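Local structure of NADH oxidase (Thermus thermophilus, 6RVB) at residues S118-P123 and L239-R244. The protein is a flavoprotein that binds FAD, NAD and coenzyme A and acts as an NADH-dependent coenzyme A disulfide reductase. Residues are numbered along the deposited sequence; the frame is centred on the assembly and turned at random.
Sequences SLPPIP and LATGIR. With NAD (nicotinamide-adenine-dinucleotide), chain F.
Ser118 meets residues 239-244 with both of its backbone polar atoms. Ser118 N donates to Gly242 O at 2.7 Å, and the N-H...O angle of 176° makes this bond nearly straight. Its carbonyl oxygen, Ser118 O, accepts from Thr241 OG1 at 3.0 Å, the hydroxyl standing above the carbonyl plane. With Thr241 OG1 between the backbone N and the carbonyl carbon (chi1 40°), the hydroxyl is directed to Ser118 O while CG2 is left toward NAD O2B on the ribose. At the side chain of Ser118, OG lies obliquely off the Arg244 guanidinium, 3.7 Å from NH2. The side chains of Leu119 and Leu239 cross at about a right angle, with methyl CD2 of Leu119 4.1 Å from CD1 of Leu239. Pro120 faces two ways: ring atom CD lies 4.0 Å from Thr241 OG1, and CB is 3.9 Å from adenine N1A of NAD. An alanine in place of Thr241 would probably leave Ser118 O without its hydroxyl donor and open a gap beside the NAD ribose where CG2 had been. On the nucleotide side, NAD O3B donates to Ala240 O at 3.1 Å, and Gly242 N reaches the phosphate oxygen O1N weakly. Residues 240-243 thus line the NAD pocket, and Pro120 adds its adenine contact from the other segment. In the fold, the hydrogen bond from Ser118 N to Gly242 O lies just past the antiparallel pair of strands 115-117 and 243-245, next to the Arg244-Arg116 backbone pairing. Leu239 ends strand 236-239 of the NAD-binding domain's parallel sheet, and Thr241 also packs on Leu155 of adjacent strand 151-155.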
ATOM      1  N   SER A 118     -22.445   1.420 -23.529  1.00 46.10           N
ATOM      2  CA  SER A 118     -23.567   0.561 -23.787  1.00 38.22           C
ATOM      3  C   SER A 118     -24.825   1.195 -23.217  1.00 56.64           C
ATOM      4  O   SER A 118     -25.097   1.063 -22.002  1.00 55.47           O
ATOM      5  CB  SER A 118     -23.364  -0.725 -23.039  1.00 36.22           C
ATOM      6  OG  SER A 118     -23.955  -1.793 -23.733  1.00 60.57           O
ATOM      7  N   LEU A 119     -25.634   1.816 -24.085  1.00 64.44           N
ATOM      8  CA  LEU A 119     -26.858   2.512 -23.682  1.00 57.50           C
ATOM      9  C   LEU A 119     -28.057   1.634 -23.457  1.00 57.36           C
ATOM     10  O   LEU A 119     -28.333   0.726 -24.237  1.00 59.99           O
ATOM     11  CB  LEU A 119     -27.227   3.507 -24.759  1.00 53.45           C
ATOM     12  CG  LEU A 119     -26.011   4.332 -25.031  1.00 59.84           C
ATOM     13  CD1 LEU A 119     -26.414   5.484 -25.904  1.00 42.65           C
ATOM     14  CD2 LEU A 119     -25.269   4.758 -23.641  1.00 53.75           C
ATOM     15  N   PRO A 120     -28.860   1.959 -22.447  1.00 69.34           N
ATOM     16  CA  PRO A 120     -30.043   1.095 -22.278  1.00 62.55           C
ATOM     17  C   PRO A 120     -31.149   1.579 -23.182  1.00 61.48           C
ATOM     18  O   PRO A 120     -31.155   2.723 -23.662  1.00 63.61           O
ATOM     19  CB  PRO A 120     -30.437   1.376 -20.857  1.00 56.07           C
ATOM     20  CG  PRO A 120     -30.172   2.904 -20.757  1.00 56.52           C
ATOM     21  CD  PRO A 120     -29.005   3.236 -21.717  1.00 56.10           C
ATOM     22  N   PRO A 121     -32.110   0.722 -23.404  1.00 62.96           N
ATOM     23  CA  PRO A 121     -33.167   1.039 -24.374  1.00 62.01           C
ATOM     24  C   PRO A 121     -34.257   1.816 -23.686  1.00 57.71           C
ATOM     25  O   PRO A 121     -35.186   1.204 -23.192  1.00 48.45           O
ATOM     26  CB  PRO A 121     -33.700  -0.325 -24.706  1.00 50.77           C
ATOM     27  CG  PRO A 121     -33.500  -1.048 -23.336  1.00 54.15           C
ATOM     28  CD  PRO A 121     -32.323  -0.536 -22.684  1.00 47.04           C
ATOM     29  N   ILE A 122     -34.113   3.131 -23.684  1.00 54.51           N
ATOM     30  CA  ILE A 122     -35.036   4.016 -23.056  1.00 49.22           C
ATOM     31  C   ILE A 122     -35.414   5.109 -24.011  1.00 52.77           C
ATOM     32  O   ILE A 122     -34.592   5.885 -24.442  1.00 55.36           O
ATOM     33  CB  ILE A 122     -34.413   4.644 -21.885  1.00 55.33           C
ATOM     34  CG1 ILE A 122     -34.051   3.587 -20.846  1.00 52.69           C
ATOM     35  CG2 ILE A 122     -35.309   5.635 -21.325  1.00 53.16           C
ATOM     36  CD1 ILE A 122     -33.496   4.172 -19.565  1.00 49.38           C
ATOM     37  N   PRO A 123     -36.676   5.181 -24.342  1.00 56.78           N
ATOM     38  CA  PRO A 123     -37.124   6.270 -25.189  1.00 56.80           C
ATOM     39  C   PRO A 123     -36.701   7.671 -24.596  1.00 54.05           C
ATOM     40  O   PRO A 123     -36.947   7.960 -23.414  1.00 55.00           O
ATOM     41  CB  PRO A 123     -38.629   6.042 -25.167  1.00 50.62           C
ATOM     42  CG  PRO A 123     -38.837   5.425 -23.713  1.00 50.56           C
ATOM     43  CD  PRO A 123     -37.766   4.503 -23.631  1.00 48.85           C
ATOM     44  N   LEU A 239     -25.463   8.993 -18.707  1.00 50.54           N
ATOM     45  CA  LEU A 239     -25.770   7.568 -18.854  1.00 45.70           C
ATOM     46  C   LEU A 239     -24.500   6.834 -18.514  1.00 44.63           C
ATOM     47  O   LEU A 239     -23.554   6.802 -19.263  1.00 56.84           O
ATOM     48  CB  LEU A 239     -26.173   7.269 -20.315  1.00 40.11           C
ATOM     49  CG  LEU A 239     -27.516   7.881 -20.711  1.00 40.83           C
ATOM     50  CD1 LEU A 239     -27.867   7.465 -22.049  1.00 40.63           C
ATOM     51  CD2 LEU A 239     -28.644   7.574 -19.752  1.00 37.99           C
ATOM     52  N   ALA A 240     -24.439   6.251 -17.359  1.00 44.58           N
ATOM     53  CA  ALA A 240     -23.212   5.612 -16.921  1.00 43.19           C
ATOM     54  C   ALA A 240     -23.432   4.157 -16.650  1.00 44.15           C
ATOM     55  O   ALA A 240     -23.346   3.759 -15.534  1.00 44.80           O
ATOM     56  CB  ALA A 240     -22.772   6.240 -15.703  1.00 38.01           C
ATOM     57  N   THR A 241     -23.708   3.397 -17.686  1.00 44.39           N
ATOM     58  CA  THR A 241     -24.417   2.149 -17.611  1.00 43.84           C
ATOM     59  C   THR A 241     -23.574   1.046 -18.234  1.00 43.80           C
ATOM     60  O   THR A 241     -24.107  -0.018 -18.617  1.00 43.53           O
ATOM     61  CB  THR A 241     -25.794   2.189 -18.431  1.00 48.30           C
ATOM     62  OG1 THR A 241     -25.567   2.896 -19.653  1.00 57.47           O
ATOM     63  CG2 THR A 241     -26.901   2.876 -17.698  1.00 39.97           C
ATOM     64  N   GLY A 242     -22.288   1.296 -18.386  1.00 41.38           N
ATOM     65  CA  GLY A 242     -21.451   0.244 -18.899  1.00 42.47           C
ATOM     66  C   GLY A 242     -20.931   0.388 -20.310  1.00 45.75           C
ATOM     67  O   GLY A 242     -21.395   1.172 -21.089  1.00 38.67           O
ATOM     68  N   ILE A 243     -19.932  -0.410 -20.642  1.00 45.61           N
ATOM     69  CA  ILE A 243     -19.308  -0.297 -21.939  1.00 41.67           C
ATOM     70  C   ILE A 243     -19.271  -1.668 -22.522  1.00 40.16           C
ATOM     71  O   ILE A 243     -19.554  -2.605 -21.865  1.00 41.47           O
ATOM     72  CB  ILE A 243     -17.885   0.191 -21.814  1.00 45.60           C
ATOM     73  CG1 ILE A 243     -17.134  -0.636 -20.787  1.00 40.65           C
ATOM     74  CG2 ILE A 243     -17.832   1.599 -21.288  1.00 48.48           C
ATOM     75  CD1 ILE A 243     -15.745  -0.231 -20.583  1.00 36.53           C
ATOM     76  N   ARG A 244     -19.013  -1.774 -23.805  1.00 49.61           N
ATOM     77  CA  ARG A 244     -18.896  -3.047 -24.495  1.00 42.37           C
ATOM     78  C   ARG A 244     -17.713  -2.777 -25.457  1.00 47.85           C
ATOM     79  O   ARG A 244     -17.405  -1.651 -25.850  1.00 48.36           O
ATOM     80  CB  ARG A 244     -20.195  -3.369 -25.226  1.00 47.11           C
ATOM     81  CG  ARG A 244     -20.475  -2.507 -26.628  1.00 69.62           C
ATOM     82  CD  ARG A 244     -21.447  -3.184 -27.734  1.00 83.24           C
ATOM     83  NE  ARG A 244     -22.811  -3.377 -27.163  1.00106.70           N
ATOM     84  CZ  ARG A 244     -23.982  -2.957 -27.679  1.00108.12           C
ATOM     85  NH1 ARG A 244     -24.060  -2.320 -28.852  1.00 90.96           N
ATOM     86  NH2 ARG A 244     -25.109  -3.177 -26.995  1.00 86.82           N
TER
HETATM   87  PA  NAD F 502     -20.356  -0.458 -14.857  1.00 39.40           P
HETATM   88  O1A NAD F 502     -19.175  -0.486 -13.916  1.00 44.89           O
HETATM   89  O2A NAD F 502     -20.719  -1.640 -15.594  1.00 45.18           O
HETATM   90  O5B NAD F 502     -21.702   0.010 -14.072  1.00 67.72           O
HETATM   91  C5B NAD F 502     -22.539  -0.690 -13.087  1.00 75.24           C
HETATM   92  C4B NAD F 502     -24.051  -0.753 -13.492  1.00 53.48           C
HETATM   93  O4B NAD F 502     -25.306  -1.077 -12.833  1.00 40.38           O
HETATM   94  C3B NAD F 502     -24.236   0.644 -13.824  1.00 49.26           C
HETATM   95  O3B NAD F 502     -23.379   0.732 -14.887  1.00 54.82           O
HETATM   96  C2B NAD F 502     -25.664   0.583 -14.266  1.00 52.79           C
HETATM   97  O2B NAD F 502     -26.132   0.595 -15.607  1.00 59.40           O
HETATM   98  C1B NAD F 502     -26.145  -0.749 -13.947  1.00 46.51           C
HETATM   99  N9A NAD F 502     -27.401   0.085 -14.120  1.00 65.64           N
HETATM  100  C8A NAD F 502     -28.007   1.058 -13.278  1.00 70.41           C
HETATM  101  N7A NAD F 502     -29.152   1.652 -13.773  1.00 48.98           N
HETATM  102  C5A NAD F 502     -29.266   1.082 -14.963  1.00 49.26           C
HETATM  103  C6A NAD F 502     -30.243   1.336 -15.826  1.00 44.70           C
HETATM  104  N6A NAD F 502     -31.070   2.200 -15.377  1.00 45.89           N
HETATM  105  N1A NAD F 502     -30.256   0.720 -17.044  1.00 53.95           N
HETATM  106  C2A NAD F 502     -29.185  -0.160 -17.277  1.00 75.34           C
HETATM  107  N3A NAD F 502     -28.134  -0.416 -16.390  1.00 39.76           N
HETATM  108  C4A NAD F 502     -28.203   0.182 -15.237  1.00 47.80           C
HETATM  109  O3  NAD F 502     -19.990   0.571 -15.973  1.00 49.52           O
HETATM  110  PN  NAD F 502     -19.192   1.978 -15.946  1.00 47.31           P
HETATM  111  O1N NAD F 502     -19.774   2.633 -17.219  1.00 45.87           O
HETATM  112  O2N NAD F 502     -19.259   2.701 -14.674  1.00 47.46           O
HETATM  113  O5D NAD F 502     -17.700   1.435 -15.998  1.00 39.17           O
HETATM  114  C5D NAD F 502     -16.774   1.981 -16.906  1.00 64.14           C
HETATM  115  C4D NAD F 502     -15.464   1.203 -17.109  1.00 58.14           C
HETATM  116  O4D NAD F 502     -14.338   2.021 -17.518  1.00 61.09           O
HETATM  117  C3D NAD F 502     -15.141   0.527 -15.800  1.00 68.29           C
HETATM  118  O3D NAD F 502     -15.738  -0.771 -15.596  1.00 82.46           O
HETATM  119  C2D NAD F 502     -13.654   0.475 -15.970  1.00 71.48           C
HETATM  120  O2D NAD F 502     -13.356  -0.507 -16.898  1.00 76.44           O
HETATM  121  C1D NAD F 502     -13.294   1.774 -16.637  1.00 62.96           C
HETATM  122  N1N NAD F 502     -13.266   2.674 -15.458  1.00 71.16           N
HETATM  123  C2N NAD F 502     -12.411   2.364 -14.406  1.00 83.83           C
HETATM  124  C3N NAD F 502     -12.315   3.135 -13.223  1.00 83.00           C
HETATM  125  C7N NAD F 502     -11.356   2.773 -12.087  1.00 76.04           C
HETATM  126  O7N NAD F 502     -10.757   1.503 -11.960  1.00 68.52           O
HETATM  127  N7N NAD F 502     -11.089   3.692 -11.152  1.00 69.47           N
HETATM  128  C4N NAD F 502     -13.128   4.277 -13.117  1.00 71.17           C
HETATM  129  C5N NAD F 502     -13.999   4.584 -14.149  1.00 74.16           C
HETATM  130  C6N NAD F 502     -14.063   3.774 -15.301  1.00 75.82           C